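PDB 4YYC: putative trimethylamine methyltransferase, which probably acts as a methyltransferase of the trimethylamine methyltransferase (MttB) family. Local coordinates for residues A121-P124 with E125-A128; T157-D160 with F161-V165; N190-H193 with L194-Y198. All coordinates share one frame; numbering follows the deposited sequence.

In the fold
Three short stretches show how local contacts change with their place in a fold. Contact 1 is a surface feature, a loop between two strands held mainly by amide side chains and backbone. Contacts 2 and 3 are partly buried and belong to consecutive helices, 158-170 and 192-202, with centres about 12 Å apart. These two touch directly: Phe-161 CE1 lies 3.5 Å from Met-196 O, and Ile-158 CD1 packs on Asp-195 CB. Contact 1 stands apart, its centre about 22 Å from either. Chemically, contact 2 combines a capping box with apolar packing, whereas contact 3 sets an imidazole face under a leucine and an arginine stem beside a methionine (selenomethionine in the crystal).

Contact 1: residues A121-P124 with E125-A128; sequences ARNP and ERNA
Asn-123 and Asn-127 fold residues 121-128 into a compact turn, each lending its amide oxygen to a backbone N-H in the other half. The Asn-127 bond is the straighter: Ala-121 N bonds to Asn-127 OD1 at 2.8 Å, with an N-H...O angle of 176°, so the side chain ties the end of the turn back to its start. Asn-123 works over a shorter span. Its CG stands anti to its own backbone N (chi1 171°), which carries OD1 forward to within 3.1 Å of Glu-125 N, the donor lying above the amide plane. Two backbone bonds run alongside, Arg-126 N to Asn-123 O at 2.8 Å and Asn-127 N to Pro-124 O at 3.0 Å, each spanning three residues as in a 3-10 turn.

Packing contributes the rest. The methyl of Ala-121, a buried residue, meets Arg-126 CB at 3.8 Å. Asn-123 ND2 sits over one face of the Arg-126 guanidinium, offset toward its rim, with the two planes 49° apart. What holds this pair together is probably a shared partner: Asp-205 takes Asn-123 ND2 on OD2 in a hydrogen bond and Arg-126 NE on OD1 in a salt bridge, so one carboxylate bridges the two side chains.

Beyond the turn, Ala-128 bonds through its backbone to Trp-119. An Asx turn at Asn-123 leading into a short 3-10 turn is thus the means by which the chain passes from strand 116-119 to strand 128-131.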
loop_
_atom_site.group_PDB
_atom_site.type_symbol
_atom_site.label_atom_id
_atom_site.label_comp_id
_atom_site.label_asym_id
_atom_site.label_seq_id
_atom_site.Cartn_x
_atom_site.Cartn_y
_atom_site.Cartn_z
ATOM N N ALA A 121 -12.116 25.335 -12.311
ATOM C CA ALA A 121 -13.217 25.281 -11.337
ATOM C C ALA A 121 -13.886 26.628 -11.297
ATOM O O ALA A 121 -13.271 27.661 -11.569
ATOM C CB ALA A 121 -12.662 24.937 -9.958
ATOM N N ARG A 122 -15.135 26.657 -10.872
ATOM C CA ARG A 122 -15.852 27.920 -10.837
ATOM C C ARG A 122 -15.252 28.875 -9.801
ATOM O O ARG A 122 -15.346 30.067 -9.966
ATOM C CB ARG A 122 -17.337 27.699 -10.611
ATOM C CG ARG A 122 -17.714 27.212 -9.215
ATOM C CD ARG A 122 -19.209 26.975 -9.152
ATOM N NE ARG A 122 -19.784 26.735 -7.833
ATOM C CZ ARG A 122 -20.082 27.668 -6.946
ATOM N NH1 ARG A 122 -19.835 28.952 -7.186
ATOM N NH2 ARG A 122 -20.669 27.340 -5.795
ATOM N N ASN A 123 -14.633 28.328 -8.750
ATOM C CA ASN A 123 -13.734 29.074 -7.893
ATOM C C ASN A 123 -12.319 28.787 -8.403
ATOM O O ASN A 123 -11.835 27.689 -8.219
ATOM C CB ASN A 123 -13.873 28.640 -6.434
ATOM C CG ASN A 123 -12.816 29.228 -5.521
ATOM O OD1 ASN A 123 -11.949 30.003 -5.934
ATOM N ND2 ASN A 123 -12.922 28.900 -4.230
ATOM N N PRO A 124 -11.648 29.781 -9.028
ATOM C CA PRO A 124 -10.355 29.528 -9.673
ATOM C C PRO A 124 -9.260 29.037 -8.749
ATOM O O PRO A 124 -8.337 28.355 -9.192
ATOM C CB PRO A 124 -9.981 30.894 -10.256
ATOM C CG PRO A 124 -11.277 31.599 -10.395
ATOM C CD PRO A 124 -12.076 31.171 -9.212
ATOM N N GLU A 125 -9.392 29.301 -7.464
ATOM C CA GLU A 125 -8.460 28.725 -6.489
ATOM C C GLU A 125 -8.488 27.200 -6.434
ATOM O O GLU A 125 -7.545 26.576 -5.932
ATOM C CB GLU A 125 -8.734 29.259 -5.104
ATOM C CG GLU A 125 -8.411 30.732 -4.974
ATOM C CD GLU A 125 -6.986 31.065 -5.435
ATOM O OE1 GLU A 125 -6.041 30.573 -4.779
ATOM O OE2 GLU A 125 -6.818 31.779 -6.469
ATOM N N ARG A 126 -9.569 26.611 -6.922
ATOM C CA ARG A 126 -9.739 25.167 -6.938
ATOM C C ARG A 126 -9.391 24.555 -8.282
ATOM O O ARG A 126 -9.616 23.388 -8.503
ATOM C CB ARG A 126 -11.134 24.778 -6.499
ATOM C CG ARG A 126 -11.489 25.443 -5.178
ATOM C CD ARG A 126 -12.078 24.477 -4.224
ATOM N NE ARG A 126 -12.550 25.062 -2.966
ATOM C CZ ARG A 126 -11.786 25.450 -1.954
ATOM N NH1 ARG A 126 -10.455 25.406 -2.022
ATOM N NH2 ARG A 126 -12.376 25.895 -0.850
ATOM N N ASN A 127 -8.832 25.347 -9.202
ATOM C CA ASN A 127 -8.381 24.788 -10.480
ATOM C C ASN A 127 -7.397 23.651 -10.214
ATOM O O ASN A 127 -6.639 23.721 -9.247
ATOM C CB ASN A 127 -7.650 25.838 -11.326
ATOM C CG ASN A 127 -8.567 26.901 -11.912
ATOM O OD1 ASN A 127 -9.801 26.870 -11.788
ATOM N ND2 ASN A 127 -7.938 27.907 -12.539
ATOM N N ALA A 128 -7.394 22.635 -11.076
ATOM C CA ALA A 128 -6.519 21.457 -10.903
ATOM C C ALA A 128 -5.759 21.189 -12.166
ATOM O O ALA A 128 -6.332 21.202 -13.237
ATOM C CB ALA A 128 -7.325 20.236 -10.546
#

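Contact 2: residues T157-D160 with F161-V165; sequences TIED and FRNFV
Arg-162 reaches back along its helix to Ile-158, four residues earlier, and its side chain can be followed atom by atom. CB lies 3.6 Å from Ile-158 O and equally far from Glu-159 O. With chi1 at -72°, CG turns to the side of its own backbone N and comes closer to Ile-158 O, at 3.4 Å; CD, at 3.8 Å from the same oxygen, begins to leave it. The chain then runs extended to NE, which passes 4.1 Å from Ile-158 CG1, a van der Waals contact that meets the guanidinium obliquely. Farther out, the side chain touches Tyr-203 and Ser-199. Ile-158 O is already engaged by the backbone N-H of Arg-162, so the arginine stem wraps an acceptor that its own amide has claimed. The isoleucine divides its contacts: while CG1 lies against Arg-162 NE, CD1 continues to Phe-161 CB, 4.0 Å away.

The start of the helix is closed by a capping box. Asp-160 N gives its hydrogen to Thr-157 OG1 at 3.1 Å, and Thr-157 N returns a bond to Asp-160 OD2 at 2.9 Å, where OD2 accepts on the lone pair pointing away from OD1. OD1 itself bonds to Tyr-404 OH, and OD2 also forms a salt bridge with Arg-154. Nearby, a water links Glu-159 OE2 to Asn-163 ND2, and that amide nitrogen also bonds to Tyr-404 OH.

Two faces of the helix are engaged: Asp-160 and Phe-164 rest on Val-146 of strand 145-147, while a neighbouring face, with Phe-161 and Arg-162, meets helix 192-202.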
loop_
_atom_site.group_PDB
_atom_site.type_symbol
_atom_site.label_atom_id
_atom_site.label_comp_id
_atom_site.label_asym_id
_atom_site.label_seq_id
_atom_site.Cartn_x
_atom_site.Cartn_y
_atom_site.Cartn_z
ATOM N N THR A 157 -30.438 8.234 -3.819
ATOM C CA THR A 157 -31.369 9.317 -4.147
ATOM C C THR A 157 -30.605 10.585 -4.428
ATOM O O THR A 157 -29.403 10.679 -4.203
ATOM C CB THR A 157 -32.288 9.613 -2.960
ATOM O OG1 THR A 157 -31.501 10.085 -1.857
ATOM C CG2 THR A 157 -33.072 8.368 -2.560
ATOM N N ILE A 158 -31.338 11.594 -4.920
ATOM C CA ILE A 158 -30.700 12.904 -5.104
ATOM C C ILE A 158 -30.214 13.499 -3.796
ATOM O O ILE A 158 -29.238 14.242 -3.799
ATOM C CB ILE A 158 -31.644 13.842 -5.891
ATOM C CG1 ILE A 158 -30.914 15.106 -6.336
ATOM C CG2 ILE A 158 -32.895 14.157 -5.102
ATOM C CD1 ILE A 158 -29.825 14.899 -7.358
ATOM N N GLU A 159 -30.911 13.242 -2.695
ATOM C CA GLU A 159 -30.437 13.681 -1.389
ATOM C C GLU A 159 -29.054 13.055 -1.090
ATOM O O GLU A 159 -28.123 13.753 -0.644
ATOM C CB GLU A 159 -31.438 13.352 -0.288
ATOM C CG GLU A 159 -30.979 13.888 1.034
ATOM C CD GLU A 159 -32.031 13.772 2.119
ATOM O OE1 GLU A 159 -33.248 13.534 1.837
ATOM O OE2 GLU A 159 -31.607 13.873 3.281
ATOM N N ASP A 160 -28.884 11.751 -1.374
ATOM C CA ASP A 160 -27.575 11.156 -1.196
ATOM C C ASP A 160 -26.536 11.774 -2.120
ATOM O O ASP A 160 -25.386 12.019 -1.718
ATOM C CB ASP A 160 -27.585 9.644 -1.493
ATOM C CG ASP A 160 -28.471 8.875 -0.597
ATOM O OD1 ASP A 160 -28.306 8.976 0.641
ATOM O OD2 ASP A 160 -29.336 8.149 -1.134
ATOM N N PHE A 161 -26.925 11.996 -3.373
ATOM C CA PHE A 161 -26.004 12.640 -4.339
ATOM C C PHE A 161 -25.489 13.959 -3.759
ATOM O O PHE A 161 -24.294 14.239 -3.685
ATOM C CB PHE A 161 -26.757 12.886 -5.647
ATOM C CG PHE A 161 -25.882 13.258 -6.807
ATOM C CD1 PHE A 161 -25.390 14.563 -6.988
ATOM C CD2 PHE A 161 -25.493 12.293 -7.720
ATOM C CE1 PHE A 161 -24.553 14.859 -8.049
ATOM C CE2 PHE A 161 -24.665 12.597 -8.769
ATOM C CZ PHE A 161 -24.193 13.897 -8.927
ATOM N N ARG A 162 -26.423 14.766 -3.287
ATOM C CA ARG A 162 -26.048 16.039 -2.684
ATOM C C ARG A 162 -25.144 15.850 -1.465
ATOM O O ARG A 162 -24.153 16.577 -1.316
ATOM C CB ARG A 162 -27.276 16.846 -2.320
ATOM C CG ARG A 162 -27.953 17.388 -3.555
ATOM C CD ARG A 162 -29.288 17.962 -3.201
ATOM N NE ARG A 162 -29.910 18.583 -4.344
ATOM C CZ ARG A 162 -31.073 19.235 -4.273
ATOM N NH1 ARG A 162 -31.755 19.347 -3.110
ATOM N NH2 ARG A 162 -31.538 19.802 -5.377
ATOM N N ASN A 163 -25.460 14.879 -0.619
ATOM C CA ASN A 163 -24.610 14.621 0.536
ATOM C C ASN A 163 -23.163 14.287 0.113
ATOM O O ASN A 163 -22.216 14.737 0.764
ATOM C CB ASN A 163 -25.169 13.534 1.422
ATOM C CG ASN A 163 -26.360 13.981 2.225
ATOM O OD1 ASN A 163 -26.565 15.182 2.428
ATOM N ND2 ASN A 163 -27.145 13.031 2.708
ATOM N N PHE A 164 -22.995 13.468 -0.906
ATOM C CA PHE A 164 -21.657 13.126 -1.389
ATOM C C PHE A 164 -20.954 14.326 -1.982
ATOM O O PHE A 164 -19.758 14.473 -1.774
ATOM C CB PHE A 164 -21.642 11.938 -2.336
ATOM C CG PHE A 164 -21.797 10.594 -1.623
ATOM C CD1 PHE A 164 -20.743 10.048 -0.900
ATOM C CD2 PHE A 164 -22.980 9.844 -1.726
ATOM C CE1 PHE A 164 -20.878 8.822 -0.254
ATOM C CE2 PHE A 164 -23.128 8.618 -1.041
ATOM C CZ PHE A 164 -22.080 8.143 -0.288
ATOM N N VAL A 165 -21.693 15.180 -2.706
ATOM C CA VAL A 165 -21.098 16.403 -3.178
ATOM C C VAL A 165 -20.616 17.267 -2.009
ATOM O O VAL A 165 -19.512 17.814 -2.041
ATOM C CB VAL A 165 -22.011 17.171 -4.128
ATOM C CG1 VAL A 165 -21.388 18.498 -4.507
ATOM C CG2 VAL A 165 -22.219 16.352 -5.397
HETATM O O HOH W 1 -29.453 13.617 4.525
#

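Contact 3: residues N190-H193 with L194-Y198; sequences NKRH and LDMVY
A chi1 of 68° places the His-193 ring between its own backbone N and carbonyl carbon, while Leu-194, with chi1 -64°, swings CG beside its backbone N; together these torsions lay a leucine branch point over an imidazole. The setting is the opening of helix 192-202, and the result is a CH-pi contact between consecutive residues. Leu-194 CG sits 3.7 Å from the ring centroid, 20° off the ring normal, displaced toward the rim. The approach is to the NE2 side of the ring: His-193 NE2 is 3.5 Å from Leu-194 CG, with CE1 and CD2 on its flanks slightly farther off. From their CA atoms the two side chains extend in nearly the same direction. At the ring edge, in plane, lies Asn-190 O, and NE2 is hydrogen-bonded to Asp-220 of helix 215-229, which probably helps to fix the rotation of the imidazole beneath the leucine.

A second pair is arranged one turn apart. The SE atom of Met-196, a selenomethionine, lies 3.8 Å from Arg-192 CG, so that the stem of the arginine, rather than its charged end, makes the contact. The guanidinium goes elsewhere, to a salt bridge with Glu-183 and a bond to Ile-187 O. Met-196 SE also lies 3.4 Å from Arg-192 O.

Backbone bonds set the spacing of these groups. The first, Leu-194 N to Lys-191 O at 3.0 Å, spans three residues. Later ones span four, as in an alpha helix: Met-196 N bonds to Arg-192 O, and Val-197 N bonds almost linearly to His-193 O at 2.9 Å, the oxygen that Val-197 CG2 also touches at 3.4 Å.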
loop_
_atom_site.group_PDB
_atom_site.type_symbol
_atom_site.label_atom_id
_atom_site.label_comp_id
_atom_site.label_asym_id
_atom_site.label_seq_id
_atom_site.Cartn_x
_atom_site.Cartn_y
_atom_site.Cartn_z
ATOM N N ASN A 190 -34.346 10.451 -17.859
ATOM C CA ASN A 190 -34.074 11.449 -18.881
ATOM C C ASN A 190 -33.869 12.839 -18.333
ATOM O O ASN A 190 -33.557 13.727 -19.087
ATOM C CB ASN A 190 -35.167 11.428 -19.969
ATOM C CG ASN A 190 -36.536 11.821 -19.441
ATOM O OD1 ASN A 190 -36.800 11.782 -18.256
ATOM N ND2 ASN A 190 -37.468 12.132 -20.352
ATOM N N LYS A 191 -34.043 13.057 -17.019
ATOM C CA LYS A 191 -33.883 14.394 -16.441
ATOM C C LYS A 191 -32.806 14.524 -15.385
ATOM O O LYS A 191 -32.359 15.640 -15.105
ATOM C CB LYS A 191 -35.200 14.839 -15.817
ATOM C CG LYS A 191 -36.273 15.137 -16.867
ATOM C CD LYS A 191 -37.625 15.298 -16.239
ATOM C CE LYS A 191 -38.669 15.310 -17.325
ATOM N NZ LYS A 191 -39.985 15.745 -16.798
ATOM N N ARG A 192 -32.443 13.409 -14.780
ATOM C CA ARG A 192 -31.582 13.439 -13.594
ATOM C C ARG A 192 -30.229 14.074 -13.833
ATOM O O ARG A 192 -29.645 14.640 -12.930
ATOM C CB ARG A 192 -31.462 12.052 -12.951
ATOM C CG ARG A 192 -30.778 11.011 -13.810
ATOM C CD ARG A 192 -30.699 9.619 -13.227
ATOM N NE ARG A 192 -31.992 9.060 -12.926
ATOM C CZ ARG A 192 -32.215 7.752 -12.707
ATOM N NH1 ARG A 192 -31.210 6.881 -12.802
ATOM N NH2 ARG A 192 -33.440 7.333 -12.408
ATOM N N HIS A 193 -29.682 13.959 -15.047
ATOM C CA HIS A 193 -28.416 14.594 -15.370
ATOM C C HIS A 193 -28.384 16.089 -15.066
ATOM O O HIS A 193 -27.342 16.655 -14.671
ATOM C CB HIS A 193 -28.028 14.388 -16.830
ATOM C CG HIS A 193 -28.919 15.097 -17.821
ATOM N ND1 HIS A 193 -30.203 14.699 -18.109
ATOM C CD2 HIS A 193 -28.690 16.184 -18.590
ATOM C CE1 HIS A 193 -30.719 15.484 -19.032
ATOM N NE2 HIS A 193 -29.812 16.386 -19.350
ATOM N N LEU A 194 -29.530 16.741 -15.234
ATOM C CA LEU A 194 -29.609 18.176 -15.015
ATOM C C LEU A 194 -29.401 18.502 -13.532
ATOM O O LEU A 194 -28.648 19.402 -13.174
ATOM C CB LEU A 194 -30.993 18.683 -15.444
ATOM C CG LEU A 194 -31.254 18.519 -16.940
ATOM C CD1 LEU A 194 -32.734 18.585 -17.208
ATOM C CD2 LEU A 194 -30.460 19.508 -17.773
ATOM N N ASP A 195 -30.071 17.741 -12.693
ATOM C CA ASP A 195 -29.921 17.878 -11.221
ATOM C C ASP A 195 -28.546 17.483 -10.709
ATOM O O ASP A 195 -28.059 18.074 -9.731
ATOM C CB ASP A 195 -31.024 17.091 -10.519
ATOM C CG ASP A 195 -32.377 17.642 -10.829
ATOM O OD1 ASP A 195 -32.733 18.759 -10.346
ATOM O OD2 ASP A 195 -33.094 17.021 -11.628
HETATM N N MSE A 196 -27.959 16.485 -11.361
HETATM C CA MSE A 196 -26.624 15.979 -10.977
HETATM C C MSE A 196 -25.641 17.102 -11.269
HETATM O O MSE A 196 -24.869 17.481 -10.392
HETATM C CB MSE A 196 -26.352 14.698 -11.719
HETATM C CG MSE A 196 -27.205 13.555 -11.176
HETATM SE SE MSE A 196 -27.389 12.101 -12.522
HETATM C CE MSE A 196 -25.696 11.336 -12.140
ATOM N N VAL A 197 -25.622 17.637 -12.498
ATOM C CA VAL A 197 -24.684 18.734 -12.785
ATOM C C VAL A 197 -24.954 19.945 -11.865
ATOM O O VAL A 197 -24.037 20.550 -11.292
ATOM C CB VAL A 197 -24.708 19.143 -14.273
ATOM C CG1 VAL A 197 -23.909 20.422 -14.511
ATOM C CG2 VAL A 197 -24.218 17.977 -15.143
ATOM N N TYR A 198 -26.216 20.303 -11.714
ATOM C CA TYR A 198 -26.573 21.425 -10.854
ATOM C C TYR A 198 -26.021 21.241 -9.448
ATOM O O TYR A 198 -25.534 22.200 -8.829
ATOM C CB TYR A 198 -28.078 21.609 -10.778
ATOM C CG TYR A 198 -28.482 22.774 -9.874
ATOM C CD1 TYR A 198 -28.394 24.095 -10.325
ATOM C CD2 TYR A 198 -28.906 22.564 -8.590
ATOM C CE1 TYR A 198 -28.784 25.169 -9.514
ATOM C CE2 TYR A 198 -29.266 23.612 -7.754
ATOM C CZ TYR A 198 -29.197 24.921 -8.212
ATOM O OH TYR A 198 -29.563 25.932 -7.342
#